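Local coordinates for Co-type Nitrile Hydratase beta subunit (Pseudomonas putida, PDB 3QYH), which forms, with the cobalt-carrying alpha subunit, a nitrile hydratase that probably hydrates nitriles to the corresponding amides, at residues N45-M58 against L71-V85. Sequence-based numbering, arbitrary orientation.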
ATOM      1  N   ASN B  45       7.293 -16.168 -10.898  1.00 16.93           N
ATOM      2  CA  ASN B  45       8.425 -16.628 -10.098  1.00 17.15           C
ATOM      3  C   ASN B  45       8.112 -16.693  -8.594  1.00 24.43           C
ATOM      4  O   ASN B  45       8.736 -17.457  -7.857  1.00 18.82           O
ATOM      5  CB  ASN B  45       9.653 -15.746 -10.308  1.00 17.76           C
ATOM      6  CG  ASN B  45      10.176 -15.774 -11.733  1.00 19.97           C
ATOM      7  OD1 ASN B  45      10.596 -14.742 -12.241  1.00 16.68           O
ATOM      8  ND2 ASN B  45      10.205 -16.967 -12.365  1.00 16.45           N
ATOM      9  N   PHE B  46       7.183 -15.857  -8.138  1.00 17.93           N
ATOM     10  CA  PHE B  46       6.702 -15.891  -6.763  1.00 15.65           C
ATOM     11  C   PHE B  46       5.405 -15.111  -6.776  1.00 20.89           C
ATOM     12  O   PHE B  46       5.113 -14.445  -7.766  1.00 18.40           O
ATOM     13  CB  PHE B  46       7.725 -15.277  -5.792  1.00 17.06           C
ATOM     14  CG  PHE B  46       8.253 -13.917  -6.222  1.00 16.17           C
ATOM     15  CD1 PHE B  46       7.486 -12.783  -6.076  1.00 13.91           C
ATOM     16  CD2 PHE B  46       9.505 -13.794  -6.790  1.00 16.97           C
ATOM     17  CE1 PHE B  46       7.970 -11.524  -6.482  1.00 16.97           C
ATOM     18  CE2 PHE B  46      10.002 -12.560  -7.202  1.00 17.04           C
ATOM     19  CZ  PHE B  46       9.236 -11.413  -7.036  1.00 15.44           C
ATOM     20  N   ASN B  47       4.601 -15.230  -5.722  1.00 17.85           N
ATOM     21  CA  ASN B  47       3.396 -14.409  -5.621  1.00 15.95           C
ATOM     22  C   ASN B  47       3.621 -13.248  -4.658  1.00 16.35           C
ATOM     23  O   ASN B  47       4.668 -13.165  -4.026  1.00 12.72           O
ATOM     24  CB  ASN B  47       2.154 -15.249  -5.277  1.00 16.54           C
ATOM     25  CG  ASN B  47       2.202 -15.852  -3.875  1.00 21.19           C
ATOM     26  OD1 ASN B  47       2.645 -15.208  -2.923  1.00 14.50           O
ATOM     27  ND2 ASN B  47       1.721 -17.089  -3.739  1.00 19.55           N
ATOM     28  N   LEU B  48       2.654 -12.347  -4.553  1.00 14.23           N
ATOM     29  CA  LEU B  48       2.854 -11.118  -3.817  1.00 15.82           C
ATOM     30  C   LEU B  48       2.922 -11.392  -2.311  1.00 16.18           C
ATOM     31  O   LEU B  48       3.606 -10.691  -1.583  1.00 12.85           O
ATOM     32  CB  LEU B  48       1.719 -10.132  -4.127  1.00 14.69           C
ATOM     33  CG  LEU B  48       1.928  -8.700  -3.654  1.00 22.78           C
ATOM     34  CD1 LEU B  48       3.202  -8.119  -4.265  1.00 19.60           C
ATOM     35  CD2 LEU B  48       0.702  -7.856  -4.028  1.00 26.43           C
ATOM     36  N   ASP B  49       2.208 -12.410  -1.850  1.00 12.75           N
ATOM     37  CA  ASP B  49       2.246 -12.751  -0.429  1.00 13.59           C
ATOM     38  C   ASP B  49       3.635 -13.250  -0.044  1.00 12.53           C
ATOM     39  O   ASP B  49       4.159 -12.890   1.016  1.00 10.83           O
ATOM     40  CB  ASP B  49       1.162 -13.779  -0.070  1.00 16.20           C
ATOM     41  CG  ASP B  49      -0.237 -13.325  -0.509  1.00 23.89           C
ATOM     42  OD1 ASP B  49      -0.803 -13.955  -1.424  1.00 30.75           O
ATOM     43  OD2 ASP B  49      -0.750 -12.325   0.040  1.00 21.47           O
ATOM     44  N   GLU B  50       4.235 -14.070  -0.905  1.00 13.74           N
ATOM     45  CA  GLU B  50       5.587 -14.536  -0.661  1.00 13.64           C
ATOM     46  C   GLU B  50       6.537 -13.343  -0.665  1.00 13.09           C
ATOM     47  O   GLU B  50       7.505 -13.296   0.100  1.00 13.33           O
ATOM     48  CB  GLU B  50       6.019 -15.522  -1.744  1.00 13.96           C
ATOM     49  CG  GLU B  50       5.228 -16.814  -1.731  1.00 15.15           C
ATOM     50  CD  GLU B  50       5.574 -17.739  -2.894  1.00 22.55           C
ATOM     51  OE1 GLU B  50       5.565 -17.282  -4.039  1.00 19.27           O
ATOM     52  OE2 GLU B  50       5.831 -18.940  -2.651  1.00 23.65           O
ATOM     53  N   PHE B  51       6.274 -12.409  -1.567  1.00 11.15           N
ATOM     54  CA  PHE B  51       7.121 -11.221  -1.709  1.00 13.34           C
ATOM     55  C   PHE B  51       7.092 -10.447  -0.401  1.00 11.30           C
ATOM     56  O   PHE B  51       8.149 -10.118   0.170  1.00 11.14           O
ATOM     57  CB  PHE B  51       6.641 -10.358  -2.897  1.00 11.29           C
ATOM     58  CG  PHE B  51       7.336  -9.031  -3.019  1.00 11.82           C
ATOM     59  CD1 PHE B  51       6.792  -7.896  -2.429  1.00 13.88           C
ATOM     60  CD2 PHE B  51       8.519  -8.917  -3.725  1.00 12.28           C
ATOM     61  CE1 PHE B  51       7.436  -6.659  -2.542  1.00 16.18           C
ATOM     62  CE2 PHE B  51       9.172  -7.692  -3.831  1.00 13.66           C
ATOM     63  CZ  PHE B  51       8.629  -6.563  -3.254  1.00 12.67           C
ATOM     64  N   ARG B  52       5.893 -10.177   0.108  1.00 13.40           N
ATOM     65  CA  ARG B  52       5.790  -9.440   1.379  1.00 11.73           C
ATOM     66  C   ARG B  52       6.520 -10.158   2.502  1.00 14.10           C
ATOM     67  O   ARG B  52       7.221  -9.531   3.293  1.00 13.07           O
ATOM     68  CB  ARG B  52       4.334  -9.233   1.793  1.00 11.71           C
ATOM     69  CG  ARG B  52       3.537  -8.324   0.856  1.00 13.11           C
ATOM     70  CD  ARG B  52       2.282  -7.806   1.559  1.00 10.47           C
ATOM     71  NE  ARG B  52       1.561  -6.843   0.724  1.00 11.52           N
ATOM     72  CZ  ARG B  52       0.586  -7.184  -0.110  1.00 19.49           C
ATOM     73  NH1 ARG B  52       0.208  -8.456  -0.208  1.00 11.93           N
ATOM     74  NH2 ARG B  52      -0.011  -6.258  -0.840  1.00 15.50           N
ATOM     75  N   HIS B  53       6.351 -11.479   2.590  1.00 14.28           N
ATOM     76  CA  HIS B  53       6.922 -12.209   3.714  1.00 13.32           C
ATOM     77  C   HIS B  53       8.445 -12.321   3.618  1.00 13.75           C
ATOM     78  O   HIS B  53       9.131 -12.481   4.623  1.00 13.99           O
ATOM     79  CB  HIS B  53       6.282 -13.601   3.846  1.00 11.27           C
ATOM     80  CG  HIS B  53       6.686 -14.322   5.097  1.00 14.68           C
ATOM     81  ND1 HIS B  53       6.588 -13.751   6.351  1.00 15.23           N
ATOM     82  CD2 HIS B  53       7.188 -15.568   5.286  1.00 13.66           C
ATOM     83  CE1 HIS B  53       7.021 -14.611   7.255  1.00 14.50           C
ATOM     84  NE2 HIS B  53       7.381 -15.722   6.637  1.00 14.77           N
ATOM     85  N   SER B  54       8.966 -12.264   2.401  1.00 12.12           N
ATOM     86  CA  SER B  54      10.403 -12.222   2.192  1.00 11.79           C
ATOM     87  C   SER B  54      10.998 -10.963   2.809  1.00 13.40           C
ATOM     88  O   SER B  54      12.033 -11.020   3.463  1.00 14.87           O
ATOM     89  CB  SER B  54      10.736 -12.305   0.692  1.00 14.69           C
ATOM     90  OG  SER B  54      12.125 -12.145   0.496  1.00 15.07           O
ATOM     91  N   ILE B  55      10.326  -9.829   2.620  1.00 12.37           N
ATOM     92  CA  ILE B  55      10.758  -8.569   3.233  1.00 13.38           C
ATOM     93  C   ILE B  55      10.675  -8.677   4.753  1.00 16.11           C
ATOM     94  O   ILE B  55      11.593  -8.244   5.463  1.00 11.43           O
ATOM     95  CB  ILE B  55       9.900  -7.393   2.737  1.00 12.16           C
ATOM     96  CG1 ILE B  55      10.241  -7.078   1.275  1.00 13.55           C
ATOM     97  CG2 ILE B  55      10.120  -6.136   3.597  1.00 13.53           C
ATOM     98  CD1 ILE B  55       9.284  -6.056   0.623  1.00 14.14           C
ATOM     99  N   GLU B  56       9.587  -9.278   5.243  1.00 10.46           N
ATOM    100  CA  GLU B  56       9.370  -9.457   6.687  1.00 12.92           C
ATOM    101  C   GLU B  56      10.510 -10.246   7.350  1.00 16.77           C
ATOM    102  O   GLU B  56      10.818 -10.062   8.540  1.00 12.69           O
ATOM    103  CB  GLU B  56       8.021 -10.154   6.931  1.00 14.07           C
ATOM    104  CG  GLU B  56       6.829  -9.234   6.593  1.00 12.30           C
ATOM    105  CD  GLU B  56       5.485  -9.953   6.543  1.00 17.15           C
ATOM    106  OE1 GLU B  56       5.422 -11.159   6.864  1.00 14.74           O
ATOM    107  OE2 GLU B  56       4.484  -9.290   6.174  1.00 16.75           O
ATOM    108  N   ARG B  57      11.137 -11.115   6.568  1.00 12.07           N
ATOM    109  CA  ARG B  57      12.164 -12.014   7.074  1.00 15.95           C
ATOM    110  C   ARG B  57      13.583 -11.466   6.974  1.00 19.64           C
ATOM    111  O   ARG B  57      14.537 -12.152   7.329  1.00 20.40           O
ATOM    112  CB  ARG B  57      12.078 -13.364   6.347  1.00 16.12           C
ATOM    113  CG  ARG B  57      10.836 -14.160   6.746  1.00 15.42           C
ATOM    114  CD  ARG B  57      10.821 -15.554   6.086  1.00 15.66           C
ATOM    115  NE  ARG B  57      10.587 -15.520   4.632  1.00 16.15           N
ATOM    116  CZ  ARG B  57      11.466 -15.931   3.714  1.00 21.90           C
ATOM    117  NH1 ARG B  57      12.679 -16.407   4.069  1.00 18.51           N
ATOM    118  NH2 ARG B  57      11.135 -15.888   2.435  1.00 12.01           N
ATOM    119  N   MET B  58      13.749 -10.247   6.482  1.00 15.24           N
ATOM    120  CA  MET B  58      15.100  -9.714   6.415  1.00 22.04           C
ATOM    121  C   MET B  58      15.579  -9.282   7.810  1.00 20.72           C
ATOM    122  O   MET B  58      14.781  -9.146   8.731  1.00 19.63           O
ATOM    123  CB  MET B  58      15.229  -8.632   5.327  1.00 21.41           C
ATOM    124  CG  MET B  58      14.564  -7.322   5.583  1.00 23.46           C
ATOM    125  SD  MET B  58      14.439  -6.391   4.023  1.00 25.24           S
ATOM    126  CE  MET B  58      16.109  -5.772   3.822  1.00 21.73           C
ATOM    127  N   LEU B  71      14.728  -2.873   0.066  1.00 13.87           N
ATOM    128  CA  LEU B  71      13.940  -4.015   0.544  1.00 16.70           C
ATOM    129  C   LEU B  71      13.534  -4.910  -0.635  1.00 17.53           C
ATOM    130  O   LEU B  71      13.601  -6.135  -0.555  1.00 18.82           O
ATOM    131  CB  LEU B  71      12.678  -3.554   1.279  1.00 16.80           C
ATOM    132  CG  LEU B  71      12.895  -2.419   2.296  1.00 18.25           C
ATOM    133  CD1 LEU B  71      11.557  -2.061   2.930  1.00 20.12           C
ATOM    134  CD2 LEU B  71      13.916  -2.813   3.339  1.00 17.88           C
ATOM    135  N   TRP B  72      13.115  -4.300  -1.732  1.00 15.59           N
ATOM    136  CA  TRP B  72      12.743  -5.071  -2.911  1.00 12.00           C
ATOM    137  C   TRP B  72      13.953  -5.804  -3.481  1.00 12.11           C
ATOM    138  O   TRP B  72      13.854  -6.979  -3.862  1.00 14.36           O
ATOM    139  CB  TRP B  72      12.160  -4.158  -3.988  1.00 11.17           C
ATOM    140  CG  TRP B  72      10.777  -3.648  -3.689  1.00 14.39           C
ATOM    141  CD1 TRP B  72      10.190  -3.541  -2.465  1.00 13.04           C
ATOM    142  CD2 TRP B  72       9.816  -3.174  -4.642  1.00 13.24           C
ATOM    143  NE1 TRP B  72       8.916  -3.024  -2.594  1.00 12.49           N
ATOM    144  CE2 TRP B  72       8.661  -2.792  -3.915  1.00 12.16           C
ATOM    145  CE3 TRP B  72       9.817  -3.036  -6.039  1.00 11.42           C
ATOM    146  CZ2 TRP B  72       7.517  -2.274  -4.539  1.00 12.38           C
ATOM    147  CZ3 TRP B  72       8.684  -2.520  -6.658  1.00 12.39           C
ATOM    148  CH2 TRP B  72       7.554  -2.146  -5.914  1.00 11.75           C
ATOM    149  N   LEU B  73      15.078  -5.107  -3.565  1.00 11.69           N
ATOM    150  CA  LEU B  73      16.309  -5.708  -4.081  1.00 14.86           C
ATOM    151  C   LEU B  73      16.655  -6.959  -3.270  1.00 17.56           C
ATOM    152  O   LEU B  73      17.057  -7.984  -3.824  1.00 17.14           O
ATOM    153  CB  LEU B  73      17.469  -4.702  -4.054  1.00 12.68           C
ATOM    154  CG  LEU B  73      18.851  -5.286  -4.375  1.00 21.23           C
ATOM    155  CD1 LEU B  73      18.884  -5.920  -5.768  1.00 17.32           C
ATOM    156  CD2 LEU B  73      19.910  -4.232  -4.249  1.00 18.78           C
ATOM    157  N   HIS B  74      16.474  -6.869  -1.955  1.00 17.47           N
ATOM    158  CA  HIS B  74      16.720  -8.008  -1.064  1.00 16.67           C
ATOM    159  C   HIS B  74      15.847  -9.182  -1.445  1.00 16.56           C
ATOM    160  O   HIS B  74      16.335 -10.315  -1.518  1.00 20.37           O
ATOM    161  CB  HIS B  74      16.486  -7.654   0.424  1.00 18.85           C
ATOM    162  CG  HIS B  74      16.394  -8.855   1.317  1.00 20.77           C
ATOM    163  ND1 HIS B  74      17.477  -9.344   2.019  1.00 22.22           N
ATOM    164  CD2 HIS B  74      15.361  -9.694   1.582  1.00 21.73           C
ATOM    165  CE1 HIS B  74      17.106 -10.418   2.695  1.00 25.99           C
ATOM    166  NE2 HIS B  74      15.828 -10.651   2.449  1.00 24.84           N
ATOM    167  N   VAL B  75      14.564  -8.925  -1.701  1.00 12.74           N
ATOM    168  CA  VAL B  75      13.659 -10.008  -2.066  1.00 12.73           C
ATOM    169  C   VAL B  75      14.143 -10.683  -3.346  1.00 16.63           C
ATOM    170  O   VAL B  75      14.194 -11.908  -3.423  1.00 16.33           O
ATOM    171  CB  VAL B  75      12.206  -9.518  -2.276  1.00 17.23           C
ATOM    172  CG1 VAL B  75      11.312 -10.661  -2.705  1.00 13.81           C
ATOM    173  CG2 VAL B  75      11.679  -8.883  -1.006  1.00 16.65           C
ATOM    174  N   PHE B  76      14.499  -9.889  -4.354  1.00 13.54           N
ATOM    175  CA  PHE B  76      14.898 -10.473  -5.631  1.00 13.94           C
ATOM    176  C   PHE B  76      16.144 -11.362  -5.449  1.00 15.50           C
ATOM    177  O   PHE B  76      16.238 -12.439  -6.028  1.00 19.25           O
ATOM    178  CB  PHE B  76      15.138  -9.382  -6.679  1.00 11.02           C
ATOM    179  CG  PHE B  76      13.943  -8.475  -6.899  1.00 14.34           C
ATOM    180  CD1 PHE B  76      14.119  -7.146  -7.290  1.00 15.38           C
ATOM    181  CD2 PHE B  76      12.653  -8.946  -6.705  1.00 11.28           C
ATOM    182  CE1 PHE B  76      13.020  -6.306  -7.500  1.00 10.47           C
ATOM    183  CE2 PHE B  76      11.544  -8.110  -6.899  1.00 15.84           C
ATOM    184  CZ  PHE B  76      11.733  -6.786  -7.282  1.00 11.80           C
ATOM    185  N   GLU B  77      17.078 -10.912  -4.620  1.00 16.44           N
ATOM    186  CA  GLU B  77      18.333 -11.641  -4.417  1.00 18.04           C
ATOM    187  C   GLU B  77      18.182 -12.909  -3.586  1.00 21.24           C
ATOM    188  O   GLU B  77      19.028 -13.792  -3.654  1.00 24.40           O
ATOM    189  CB  GLU B  77      19.390 -10.742  -3.785  1.00 13.72           C
ATOM    190  CG  GLU B  77      19.907  -9.629  -4.716  1.00 19.87           C
ATOM    191  CD  GLU B  77      20.901  -8.719  -4.012  1.00 26.40           C
ATOM    192  OE1 GLU B  77      20.842  -8.646  -2.772  1.00 27.72           O
ATOM    193  OE2 GLU B  77      21.739  -8.085  -4.683  1.00 29.01           O
ATOM    194  N   ASN B  78      17.115 -12.990  -2.802  1.00 15.84           N
ATOM    195  CA  ASN B  78      16.958 -14.067  -1.845  1.00 15.60           C
ATOM    196  C   ASN B  78      15.781 -14.975  -2.139  1.00 18.48           C
ATOM    197  O   ASN B  78      15.945 -16.196  -2.187  1.00 18.44           O
ATOM    198  CB  ASN B  78      16.886 -13.511  -0.427  1.00 16.95           C
ATOM    199  CG  ASN B  78      18.234 -13.009   0.055  1.00 22.36           C
ATOM    200  OD1 ASN B  78      19.079 -13.789   0.480  1.00 24.21           O
ATOM    201  ND2 ASN B  78      18.455 -11.704  -0.041  1.00 19.57           N
ATOM    202  N   LEU B  79      14.605 -14.396  -2.361  1.00 12.60           N
ATOM    203  CA  LEU B  79      13.421 -15.203  -2.661  1.00 13.46           C
ATOM    204  C   LEU B  79      13.610 -15.982  -3.988  1.00 20.67           C
ATOM    205  O   LEU B  79      13.149 -17.125  -4.133  1.00 16.56           O
ATOM    206  CB  LEU B  79      12.161 -14.330  -2.692  1.00 13.53           C
ATOM    207  CG  LEU B  79      10.827 -15.025  -2.901  1.00 16.99           C
ATOM    208  CD1 LEU B  79      10.638 -16.076  -1.814  1.00 16.79           C
ATOM    209  CD2 LEU B  79       9.684 -13.991  -2.837  1.00 14.20           C
ATOM    210  N   LEU B  80      14.313 -15.389  -4.945  1.00 14.45           N
ATOM    211  CA  LEU B  80      14.510 -16.097  -6.212  1.00 19.59           C
ATOM    212  C   LEU B  80      15.400 -17.319  -5.994  1.00 19.86           C
ATOM    213  O   LEU B  80      15.314 -18.303  -6.720  1.00 17.86           O
ATOM    214  CB  LEU B  80      15.107 -15.193  -7.291  1.00 15.32           C
ATOM    215  CG  LEU B  80      14.121 -14.184  -7.927  1.00 18.31           C
ATOM    216  CD1 LEU B  80      14.824 -13.325  -8.957  1.00 17.68           C
ATOM    217  CD2 LEU B  80      12.958 -14.920  -8.573  1.00 18.93           C
ATOM    218  N   VAL B  81      16.282 -17.240  -5.006  1.00 19.81           N
ATOM    219  CA  VAL B  81      17.113 -18.383  -4.687  1.00 18.52           C
ATOM    220  C   VAL B  81      16.288 -19.431  -3.949  1.00 22.48           C
ATOM    221  O   VAL B  81      16.349 -20.616  -4.280  1.00 18.45           O
ATOM    222  CB  VAL B  81      18.365 -17.979  -3.909  1.00 20.51           C
ATOM    223  CG1 VAL B  81      19.113 -19.217  -3.441  1.00 24.62           C
ATOM    224  CG2 VAL B  81      19.263 -17.129  -4.796  1.00 19.86           C
ATOM    225  N   GLU B  82      15.477 -18.993  -2.994  1.00 22.13           N
ATOM    226  CA  GLU B  82      14.607 -19.911  -2.255  1.00 21.73           C
ATOM    227  C   GLU B  82      13.644 -20.646  -3.178  1.00 23.34           C
ATOM    228  O   GLU B  82      13.307 -21.811  -2.932  1.00 22.21           O
ATOM    229  CB  GLU B  82      13.808 -19.172  -1.174  1.00 21.18           C
ATOM    230  CG  GLU B  82      14.670 -18.618  -0.046  1.00 20.04           C
ATOM    231  CD  GLU B  82      13.919 -17.612   0.838  1.00 31.01           C
ATOM    232  OE1 GLU B  82      12.743 -17.300   0.546  1.00 30.41           O
ATOM    233  OE2 GLU B  82      14.519 -17.130   1.820  1.00 32.53           O
ATOM    234  N   LYS B  83      13.197 -19.975  -4.231  1.00 20.75           N
ATOM    235  CA  LYS B  83      12.211 -20.568  -5.138  1.00 21.24           C
ATOM    236  C   LYS B  83      12.901 -21.446  -6.187  1.00 22.64           C
ATOM    237  O   LYS B  83      12.248 -22.072  -6.993  1.00 25.58           O
ATOM    238  CB  LYS B  83      11.383 -19.499  -5.848  1.00 23.42           C
ATOM    239  CG  LYS B  83      10.545 -18.602  -4.943  1.00 22.62           C
ATOM    240  CD  LYS B  83       9.436 -19.362  -4.224  1.00 26.14           C
ATOM    241  CE  LYS B  83       8.247 -19.592  -5.111  1.00 24.73           C
ATOM    242  NZ  LYS B  83       7.227 -20.415  -4.408  1.00 24.03           N
ATOM    243  N   GLY B  84      14.224 -21.459  -6.198  1.00 19.77           N
ATOM    244  CA  GLY B  84      14.947 -22.278  -7.154  1.00 23.74           C
ATOM    245  C   GLY B  84      15.072 -21.664  -8.538  1.00 27.65           C
ATOM    246  O   GLY B  84      15.478 -22.327  -9.486  1.00 25.34           O
ATOM    247  N   VAL B  85      14.735 -20.388  -8.660  1.00 21.55           N
ATOM    248  CA  VAL B  85      14.822 -19.705  -9.945  1.00 24.72           C
ATOM    249  C   VAL B  85      16.266 -19.303 -10.264  1.00 23.01           C
ATOM    250  O   VAL B  85      16.696 -19.359 -11.408  1.00 24.48           O
ATOM    251  CB  VAL B  85      13.901 -18.473  -9.967  1.00 20.97           C
ATOM    252  CG1 VAL B  85      14.069 -17.709 -11.288  1.00 23.74           C
ATOM    253  CG2 VAL B  85      12.459 -18.914  -9.762  1.00 22.61           C
TER
HETATM  254  O   HOH W   1       4.763 -19.076  -5.773  1.00 31.46           O
HETATM  255  O   HOH W   2      14.134 -12.598   3.365  1.00 22.50           O
HETATM  256  O   HOH W   3      13.862 -14.071   1.094  1.00 26.58           O
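Phe51 turns the CZ edge of its ring onto the face of the five-membered ring of Trp72, a T-shaped pair with the ring planes nearly perpendicular and centroids 4.9 Å apart. It lies at the crossing of two helices, 48-56 and 68-82, in the helical N-terminal part of the beta subunit, where the short segments pass at 105° with axes 9.1 Å apart. The side chain of Trp72 is about 9 Å from the bound cobalt(III) ion and also packs on helix 28-43, so its broad indole joins this crossing to a third helix. Where the two backbones run close, the small Ser54 lets Val75 approach, its OG lying against both valine methyls; beside it the beta-branched Ile55 packs its CG1 on Val75 CG2 at 3.2 Å, tighter than a normal carbon contact.

Just ahead of helix 48-56, Leu79 CD2 sits over the face of Phe46 as a CH-pi contact, while Leu80 CD2 meets the edge of the same ring. Phe46 CG stands between its backbone N and carbonyl carbon (chi1 49°), a crowded position that swings the ring into this leucine pair. At the other end, Met58 lays CB and its sulfur over one face of His74, with CB 3.7 Å from the ring centroid; SD also touches Leu71 CD2, and the bend at chi3 brings CE against the same methyl.

Charges close the more exposed flank. Glu50 forms a capping box with Asn47, its OE1 taking Asn47 N and its own N giving to Asn47 OD1, while its OE2 receives Lys83 NZ at 2.7 Å. Arg57, with its long chain and flat guanidinium, suits the end-on grip of Glu82: NH2 meets the syn lone pair of OE1 at 2.9 Å, and NH1 gives OE2 a nearly straight bond (173°) of 3.0 Å.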